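Local coordinates for protein hydroxyindole o-methyltransferase (Homo sapiens, PDB 4A6D) that methylates N-acetylserotonin with S-adenosylmethionine as the methyl donor, yielding melatonin in the last step of its synthesis, and works as a homodimer, at residues A[34-46]-A[82-96]. Numbering follows the deposited sequence.
Sequences FDLLAEAPGPLDV and AFYRNTELSSDYLTT. With SO4 (sulfate ion), chain G.
F34 and L94 pack side by side at the tight end of this contact, with L94 CD1 over one face of the F34 ring, 3.9 Å from its centroid. N86 comes to the edge of the same ring, its OD1 3.4 Å from F34 CD1. Its amide nitrogen ND2 donates a nearly straight bond of 3.1 Å to F34 O, which also accepts from A38 N within the helix. A chi1 of -84° sets the N86 amide beside its own backbone N, and chi2 of -47° turns it until F34 O lies in its plane. L25 and C29 of helix 7-31 pack on L94, as does L12 of the second subunit. The arrangement illustrates how a winged-helix-like dimerisation domain ties its helices to its β-hairpin: L44 forms a single antiparallel bridge with Y84 of strand 81-86, Y84 N to L44 O measuring 2.9 Å, and P43 CB rests 3.9 Å from F83 CB. Toward the solvent side, where T96 and A38 are exposed, the contact turns polar. Both carboxylate oxygens of D35 use their syn lone pairs on T96, OD1 taking the backbone N and OD2 the hydroxyl OG1, each at 2.7 Å. With an alanine here, T96 N and OG1 would probably lose both acceptors, and the chain at T95 and T96 its hold on helix 33-39. Nearby, A38 sets its methyl CB 3.8 Å from T95 CG2.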
ATOM      1  N   PHE A  34      -1.442 -18.201   8.641  1.00 84.96           N
ATOM      2  CA  PHE A  34      -1.124 -19.284   7.703  1.00 86.70           C
ATOM      3  C   PHE A  34      -0.429 -20.475   8.355  1.00 94.96           C
ATOM      4  O   PHE A  34      -0.774 -21.608   8.023  1.00 96.86           O
ATOM      5  CB  PHE A  34      -0.352 -18.744   6.489  1.00 85.87           C
ATOM      6  CG  PHE A  34      -0.998 -17.508   5.896  1.00 84.84           C
ATOM      7  CD1 PHE A  34      -2.253 -17.576   5.296  1.00 87.78           C
ATOM      8  CD2 PHE A  34      -0.369 -16.271   5.976  1.00 84.49           C
ATOM      9  CE1 PHE A  34      -2.864 -16.430   4.781  1.00 86.72           C
ATOM     10  CE2 PHE A  34      -0.969 -15.130   5.437  1.00 85.50           C
ATOM     11  CZ  PHE A  34      -2.218 -15.215   4.855  1.00 84.04           C
ATOM     12  N   ASP A  35       0.495 -20.225   9.316  1.00 93.03           N
ATOM     13  CA  ASP A  35       1.197 -21.276  10.064  1.00 96.61           C
ATOM     14  C   ASP A  35       0.215 -22.068  10.940  1.00104.26           C
ATOM     15  O   ASP A  35       0.217 -23.300  10.886  1.00107.27           O
ATOM     16  CB  ASP A  35       2.338 -20.694  10.921  1.00 98.38           C
ATOM     17  CG  ASP A  35       3.575 -20.279  10.147  1.00108.05           C
ATOM     18  OD1 ASP A  35       3.954 -21.001   9.190  1.00109.12           O
ATOM     19  OD2 ASP A  35       4.213 -19.281  10.547  1.00112.70           O
ATOM     20  N   LEU A  36      -0.638 -21.357  11.708  1.00100.13           N
ATOM     21  CA  LEU A  36      -1.667 -21.925  12.580  1.00103.50           C
ATOM     22  C   LEU A  36      -2.639 -22.807  11.789  1.00109.01           C
ATOM     23  O   LEU A  36      -3.031 -23.867  12.284  1.00112.11           O
ATOM     24  CB  LEU A  36      -2.442 -20.793  13.281  1.00102.67           C
ATOM     25  CG  LEU A  36      -3.450 -21.214  14.355  1.00110.53           C
ATOM     26  CD1 LEU A  36      -2.752 -21.472  15.681  1.00114.32           C
ATOM     27  CD2 LEU A  36      -4.514 -20.159  14.537  1.00110.06           C
ATOM     28  N   LEU A  37      -3.022 -22.359  10.564  1.00102.71           N
ATOM     29  CA  LEU A  37      -3.920 -23.082   9.658  1.00103.18           C
ATOM     30  C   LEU A  37      -3.265 -24.329   9.074  1.00110.24           C
ATOM     31  O   LEU A  37      -3.966 -25.307   8.826  1.00114.22           O
ATOM     32  CB  LEU A  37      -4.460 -22.180   8.529  1.00 99.26           C
ATOM     33  CG  LEU A  37      -5.550 -21.163   8.900  1.00100.78           C
ATOM     34  CD1 LEU A  37      -5.749 -20.161   7.793  1.00 96.22           C
ATOM     35  CD2 LEU A  37      -6.865 -21.842   9.223  1.00105.30           C
ATOM     36  N   ALA A  38      -1.937 -24.297   8.858  1.00104.64           N
ATOM     37  CA  ALA A  38      -1.149 -25.418   8.328  1.00105.82           C
ATOM     38  C   ALA A  38      -0.825 -26.455   9.418  1.00114.10           C
ATOM     39  O   ALA A  38      -0.620 -27.630   9.099  1.00115.27           O
ATOM     40  CB  ALA A  38       0.136 -24.903   7.697  1.00103.30           C
ATOM     41  N   GLU A  39      -0.791 -26.015  10.698  1.00112.59           N
ATOM     42  CA  GLU A  39      -0.501 -26.843  11.873  1.00116.86           C
ATOM     43  C   GLU A  39      -1.752 -27.492  12.459  1.00125.18           C
ATOM     44  O   GLU A  39      -1.642 -28.461  13.210  1.00129.06           O
ATOM     45  CB  GLU A  39       0.238 -26.026  12.944  1.00117.61           C
ATOM     46  CG  GLU A  39       1.711 -25.836  12.631  1.00127.26           C
ATOM     47  CD  GLU A  39       2.502 -25.025  13.639  1.00151.44           C
ATOM     48  OE1 GLU A  39       2.345 -23.783  13.661  1.00148.01           O
ATOM     49  OE2 GLU A  39       3.302 -25.631  14.390  1.00144.06           O
ATOM     50  N   ALA A  40      -2.933 -26.955  12.117  1.00121.30           N
ATOM     51  CA  ALA A  40      -4.248 -27.422  12.570  1.00124.22           C
ATOM     52  C   ALA A  40      -4.593 -28.809  11.990  1.00132.63           C
ATOM     53  O   ALA A  40      -4.097 -29.143  10.911  1.00130.26           O
ATOM     54  CB  ALA A  40      -5.311 -26.413  12.162  1.00121.82           C
ATOM     55  N   PRO A  41      -5.452 -29.627  12.655  1.00135.66           N
ATOM     56  CA  PRO A  41      -5.809 -30.935  12.066  1.00139.64           C
ATOM     57  C   PRO A  41      -6.729 -30.823  10.838  1.00142.62           C
ATOM     58  O   PRO A  41      -6.841 -31.771  10.058  1.00144.88           O
ATOM     59  CB  PRO A  41      -6.486 -31.689  13.226  1.00146.40           C
ATOM     60  CG  PRO A  41      -6.419 -30.779  14.426  1.00149.80           C
ATOM     61  CD  PRO A  41      -6.169 -29.400  13.927  1.00139.60           C
ATOM     62  N   GLY A  42      -7.370 -29.664  10.683  1.00135.00           N
ATOM     63  CA  GLY A  42      -8.257 -29.338   9.573  1.00132.13           C
ATOM     64  C   GLY A  42      -8.524 -27.846   9.485  1.00129.52           C
ATOM     65  O   GLY A  42      -7.705 -27.047   9.958  1.00127.03           O
ATOM     66  N   PRO A  43      -9.661 -27.426   8.878  1.00123.22           N
ATOM     67  CA  PRO A  43      -9.964 -25.985   8.812  1.00118.15           C
ATOM     68  C   PRO A  43     -10.413 -25.425  10.165  1.00119.27           C
ATOM     69  O   PRO A  43     -10.967 -26.169  10.976  1.00122.24           O
ATOM     70  CB  PRO A  43     -11.068 -25.908   7.759  1.00119.63           C
ATOM     71  CG  PRO A  43     -11.764 -27.208   7.853  1.00128.84           C
ATOM     72  CD  PRO A  43     -10.731 -28.230   8.252  1.00127.50           C
ATOM     73  N   LEU A  44     -10.176 -24.118  10.402  1.00110.73           N
ATOM     74  CA  LEU A  44     -10.507 -23.444  11.668  1.00110.18           C
ATOM     75  C   LEU A  44     -11.521 -22.301  11.539  1.00110.12           C
ATOM     76  O   LEU A  44     -11.465 -21.548  10.563  1.00106.13           O
ATOM     77  CB  LEU A  44      -9.231 -22.852  12.309  1.00108.69           C
ATOM     78  CG  LEU A  44      -8.061 -23.750  12.661  1.00114.88           C
ATOM     79  CD1 LEU A  44      -6.891 -22.910  13.110  1.00112.20           C
ATOM     80  CD2 LEU A  44      -8.432 -24.741  13.750  1.00122.40           C
ATOM     81  N   ASP A  45     -12.367 -22.109  12.579  1.00107.59           N
ATOM     82  CA  ASP A  45     -13.316 -20.985  12.630  1.00105.62           C
ATOM     83  C   ASP A  45     -12.623 -19.728  13.201  1.00109.09           C
ATOM     84  O   ASP A  45     -11.476 -19.830  13.653  1.00109.91           O
ATOM     85  CB  ASP A  45     -14.606 -21.339  13.412  1.00109.64           C
ATOM     86  CG  ASP A  45     -14.442 -21.804  14.853  1.00121.66           C
ATOM     87  OD1 ASP A  45     -13.537 -21.291  15.554  1.00121.89           O
ATOM     88  OD2 ASP A  45     -15.265 -22.626  15.306  1.00129.95           O
ATOM     89  N   VAL A  46     -13.312 -18.559  13.178  1.00103.71           N
ATOM     90  CA  VAL A  46     -12.829 -17.248  13.671  1.00101.63           C
ATOM     91  C   VAL A  46     -12.294 -17.338  15.114  1.00108.26           C
ATOM     92  O   VAL A  46     -11.160 -16.936  15.368  1.00107.30           O
ATOM     93  CB  VAL A  46     -13.894 -16.106  13.502  1.00103.25           C
ATOM     94  CG1 VAL A  46     -13.418 -14.783  14.112  1.00101.07           C
ATOM     95  CG2 VAL A  46     -14.270 -15.906  12.037  1.00100.70           C
ATOM     96  N   ALA A  82     -18.376 -20.427   9.614  1.00108.78           N
ATOM     97  CA  ALA A  82     -17.394 -20.375   8.522  1.00105.20           C
ATOM     98  C   ALA A  82     -16.132 -21.031   9.031  1.00106.04           C
ATOM     99  O   ALA A  82     -15.761 -20.827  10.189  1.00104.19           O
ATOM    100  CB  ALA A  82     -17.085 -18.929   8.148  1.00101.95           C
ATOM    101  N   PHE A  83     -15.490 -21.828   8.163  1.00103.64           N
ATOM    102  CA  PHE A  83     -14.232 -22.528   8.413  1.00104.80           C
ATOM    103  C   PHE A  83     -13.232 -22.186   7.323  1.00103.64           C
ATOM    104  O   PHE A  83     -13.511 -22.349   6.134  1.00103.48           O
ATOM    105  CB  PHE A  83     -14.445 -24.042   8.551  1.00111.58           C
ATOM    106  CG  PHE A  83     -15.134 -24.409   9.843  1.00117.06           C
ATOM    107  CD1 PHE A  83     -14.404 -24.607  11.007  1.00122.24           C
ATOM    108  CD2 PHE A  83     -16.517 -24.533   9.900  1.00121.85           C
ATOM    109  CE1 PHE A  83     -15.044 -24.926  12.206  1.00126.24           C
ATOM    110  CE2 PHE A  83     -17.156 -24.851  11.101  1.00127.97           C
ATOM    111  CZ  PHE A  83     -16.410 -25.061  12.242  1.00127.60           C
ATOM    112  N   TYR A  84     -12.076 -21.671   7.741  1.00 95.75           N
ATOM    113  CA  TYR A  84     -11.018 -21.199   6.858  1.00 90.96           C
ATOM    114  C   TYR A  84      -9.937 -22.215   6.681  1.00 96.93           C
ATOM    115  O   TYR A  84      -9.624 -22.954   7.611  1.00 99.74           O
ATOM    116  CB  TYR A  84     -10.438 -19.887   7.395  1.00 87.71           C
ATOM    117  CG  TYR A  84     -11.495 -18.824   7.597  1.00 86.03           C
ATOM    118  CD1 TYR A  84     -12.206 -18.734   8.795  1.00 87.56           C
ATOM    119  CD2 TYR A  84     -11.841 -17.955   6.568  1.00 85.19           C
ATOM    120  CE1 TYR A  84     -13.240 -17.811   8.959  1.00 86.24           C
ATOM    121  CE2 TYR A  84     -12.864 -17.017   6.726  1.00 85.83           C
ATOM    122  CZ  TYR A  84     -13.561 -16.953   7.921  1.00 86.00           C
ATOM    123  OH  TYR A  84     -14.509 -15.987   8.090  1.00 81.31           O
ATOM    124  N   ARG A  85      -9.364 -22.256   5.478  1.00 91.89           N
ATOM    125  CA  ARG A  85      -8.279 -23.161   5.132  1.00 92.82           C
ATOM    126  C   ARG A  85      -7.310 -22.440   4.192  1.00 95.66           C
ATOM    127  O   ARG A  85      -7.693 -21.449   3.565  1.00 93.19           O
ATOM    128  CB  ARG A  85      -8.835 -24.477   4.533  1.00 93.88           C
ATOM    129  CG  ARG A  85      -9.130 -24.462   3.035  1.00 97.26           C
ATOM    130  CD  ARG A  85      -9.914 -25.689   2.606  1.00105.41           C
ATOM    131  NE  ARG A  85     -10.952 -25.360   1.624  1.00119.43           N
ATOM    132  CZ  ARG A  85     -12.136 -24.821   1.916  1.00137.92           C
ATOM    133  NH1 ARG A  85     -12.448 -24.523   3.175  1.00121.89           N
ATOM    134  NH2 ARG A  85     -13.010 -24.560   0.953  1.00133.12           N
ATOM    135  N   ASN A  86      -6.061 -22.921   4.108  1.00 93.95           N
ATOM    136  CA  ASN A  86      -5.045 -22.346   3.230  1.00 91.20           C
ATOM    137  C   ASN A  86      -5.325 -22.691   1.764  1.00 96.23           C
ATOM    138  O   ASN A  86      -6.019 -23.676   1.459  1.00 98.79           O
ATOM    139  CB  ASN A  86      -3.645 -22.843   3.619  1.00 90.52           C
ATOM    140  CG  ASN A  86      -2.958 -22.081   4.728  1.00103.86           C
ATOM    141  OD1 ASN A  86      -2.912 -20.847   4.746  1.00 93.84           O
ATOM    142  ND2 ASN A  86      -2.322 -22.812   5.633  1.00 96.14           N
ATOM    143  N   THR A  87      -4.782 -21.860   0.866  1.00 90.51           N
ATOM    144  CA  THR A  87      -4.825 -22.032  -0.589  1.00 90.73           C
ATOM    145  C   THR A  87      -3.487 -22.665  -1.017  1.00 97.00           C
ATOM    146  O   THR A  87      -2.646 -22.968  -0.161  1.00 97.20           O
ATOM    147  CB  THR A  87      -4.965 -20.663  -1.271  1.00 93.42           C
ATOM    148  OG1 THR A  87      -3.977 -19.773  -0.736  1.00 91.65           O
ATOM    149  CG2 THR A  87      -6.359 -20.086  -1.161  1.00 89.71           C
ATOM    150  N   GLU A  88      -3.268 -22.828  -2.337  1.00 95.00           N
ATOM    151  CA  GLU A  88      -1.996 -23.347  -2.847  1.00 95.87           C
ATOM    152  C   GLU A  88      -0.960 -22.255  -2.624  1.00 96.71           C
ATOM    153  O   GLU A  88       0.134 -22.543  -2.150  1.00 96.56           O
ATOM    154  CB  GLU A  88      -2.097 -23.711  -4.337  1.00 98.52           C
ATOM    155  CG  GLU A  88      -2.739 -25.068  -4.587  1.00116.92           C
ATOM    156  CD  GLU A  88      -1.813 -26.267  -4.687  1.00150.10           C
ATOM    157  OE1 GLU A  88      -0.616 -26.150  -4.332  1.00141.85           O
ATOM    158  OE2 GLU A  88      -2.301 -27.340  -5.112  1.00157.92           O
ATOM    159  N   LEU A  89      -1.371 -20.987  -2.861  1.00 90.34           N
ATOM    160  CA  LEU A  89      -0.592 -19.759  -2.687  1.00 86.50           C
ATOM    161  C   LEU A  89      -0.012 -19.642  -1.269  1.00 88.58           C
ATOM    162  O   LEU A  89       1.191 -19.475  -1.122  1.00 88.35           O
ATOM    163  CB  LEU A  89      -1.518 -18.541  -2.984  1.00 84.48           C
ATOM    164  CG  LEU A  89      -0.850 -17.209  -3.358  1.00 85.18           C
ATOM    165  CD1 LEU A  89      -1.821 -16.306  -4.089  1.00 83.29           C
ATOM    166  CD2 LEU A  89      -0.280 -16.499  -2.148  1.00 84.97           C
ATOM    167  N   SER A  90      -0.877 -19.660  -0.245  1.00 85.60           N
ATOM    168  CA  SER A  90      -0.493 -19.493   1.154  1.00 84.98           C
ATOM    169  C   SER A  90       0.306 -20.651   1.704  1.00 90.43           C
ATOM    170  O   SER A  90       1.211 -20.434   2.501  1.00 88.27           O
ATOM    171  CB  SER A  90      -1.696 -19.155   2.037  1.00 87.57           C
ATOM    172  OG  SER A  90      -2.771 -20.072   1.912  1.00 96.92           O
ATOM    173  N   SER A  91      -0.014 -21.877   1.273  1.00 90.63           N
ATOM    174  CA  SER A  91       0.713 -23.069   1.703  1.00 92.88           C
ATOM    175  C   SER A  91       2.166 -22.993   1.185  1.00 94.77           C
ATOM    176  O   SER A  91       3.114 -23.148   1.961  1.00 94.30           O
ATOM    177  CB  SER A  91       0.008 -24.324   1.193  1.00 99.89           C
ATOM    178  OG  SER A  91       0.802 -25.484   1.376  1.00115.69           O
ATOM    179  N   ASP A  92       2.323 -22.671  -0.108  1.00 89.01           N
ATOM    180  CA  ASP A  92       3.614 -22.573  -0.774  1.00 87.02           C
ATOM    181  C   ASP A  92       4.420 -21.330  -0.421  1.00 88.39           C
ATOM    182  O   ASP A  92       5.648 -21.423  -0.356  1.00 89.30           O
ATOM    183  CB  ASP A  92       3.447 -22.664  -2.308  1.00 88.26           C
ATOM    184  CG  ASP A  92       2.741 -23.899  -2.859  1.00100.54           C
ATOM    185  OD1 ASP A  92       2.688 -24.928  -2.144  1.00104.48           O
ATOM    186  OD2 ASP A  92       2.224 -23.829  -3.995  1.00105.12           O
ATOM    187  N   TYR A  93       3.776 -20.158  -0.250  1.00 82.06           N
ATOM    188  CA  TYR A  93       4.555 -18.933  -0.034  1.00 79.02           C
ATOM    189  C   TYR A  93       4.406 -18.253   1.291  1.00 81.04           C
ATOM    190  O   TYR A  93       5.125 -17.287   1.542  1.00 78.15           O
ATOM    191  CB  TYR A  93       4.287 -17.913  -1.156  1.00 78.47           C
ATOM    192  CG  TYR A  93       4.494 -18.444  -2.557  1.00 81.77           C
ATOM    193  CD1 TYR A  93       5.770 -18.751  -3.029  1.00 83.03           C
ATOM    194  CD2 TYR A  93       3.417 -18.625  -3.421  1.00 83.49           C
ATOM    195  CE1 TYR A  93       5.963 -19.279  -4.308  1.00 83.83           C
ATOM    196  CE2 TYR A  93       3.600 -19.135  -4.708  1.00 85.45           C
ATOM    197  CZ  TYR A  93       4.877 -19.457  -5.149  1.00 91.15           C
ATOM    198  OH  TYR A  93       5.059 -19.954  -6.416  1.00 93.45           O
ATOM    199  N   LEU A  94       3.451 -18.695   2.116  1.00 79.86           N
ATOM    200  CA  LEU A  94       3.126 -18.025   3.371  1.00 79.57           C
ATOM    201  C   LEU A  94       3.226 -18.881   4.639  1.00 88.68           C
ATOM    202  O   LEU A  94       2.926 -18.376   5.721  1.00 89.48           O
ATOM    203  CB  LEU A  94       1.735 -17.325   3.252  1.00 77.99           C
ATOM    204  CG  LEU A  94       1.555 -16.354   2.067  1.00 78.95           C
ATOM    205  CD1 LEU A  94       0.117 -15.874   1.951  1.00 78.55           C
ATOM    206  CD2 LEU A  94       2.447 -15.153   2.208  1.00 76.56           C
ATOM    207  N   THR A  95       3.647 -20.156   4.523  1.00 89.29           N
ATOM    208  CA  THR A  95       3.873 -21.032   5.687  1.00 92.85           C
ATOM    209  C   THR A  95       5.385 -21.141   5.913  1.00 98.50           C
ATOM    210  O   THR A  95       6.147 -21.242   4.946  1.00 97.29           O
ATOM    211  CB  THR A  95       3.167 -22.406   5.579  1.00103.03           C
ATOM    212  OG1 THR A  95       3.806 -23.227   4.600  1.00 99.90           O
ATOM    213  CG2 THR A  95       1.646 -22.292   5.321  1.00100.05           C
ATOM    214  N   THR A  96       5.814 -21.081   7.186  1.00 97.09           N
ATOM    215  CA  THR A  96       7.218 -21.136   7.606  1.00 96.67           C
ATOM    216  C   THR A  96       7.943 -22.420   7.135  1.00103.21           C
ATOM    217  O   THR A  96       9.104 -22.343   6.719  1.00102.68           O
ATOM    218  CB  THR A  96       7.321 -20.814   9.109  1.00102.36           C
ATOM    219  OG1 THR A  96       6.645 -19.579   9.356  1.00 99.18           O
ATOM    220  CG2 THR A  96       8.748 -20.691   9.598  1.00 98.85           C
TER
HETATM  221  S   SO4 G1353      -6.610 -23.469  -4.124  1.00158.63           S
HETATM  222  O1  SO4 G1353      -6.151 -24.557  -5.008  1.00165.76           O
HETATM  223  O2  SO4 G1353      -6.599 -23.938  -2.746  1.00164.34           O
HETATM  224  O3  SO4 G1353      -5.696 -22.323  -4.248  1.00161.03           O
HETATM  225  O4  SO4 G1353      -7.975 -23.069  -4.498  1.00164.07           O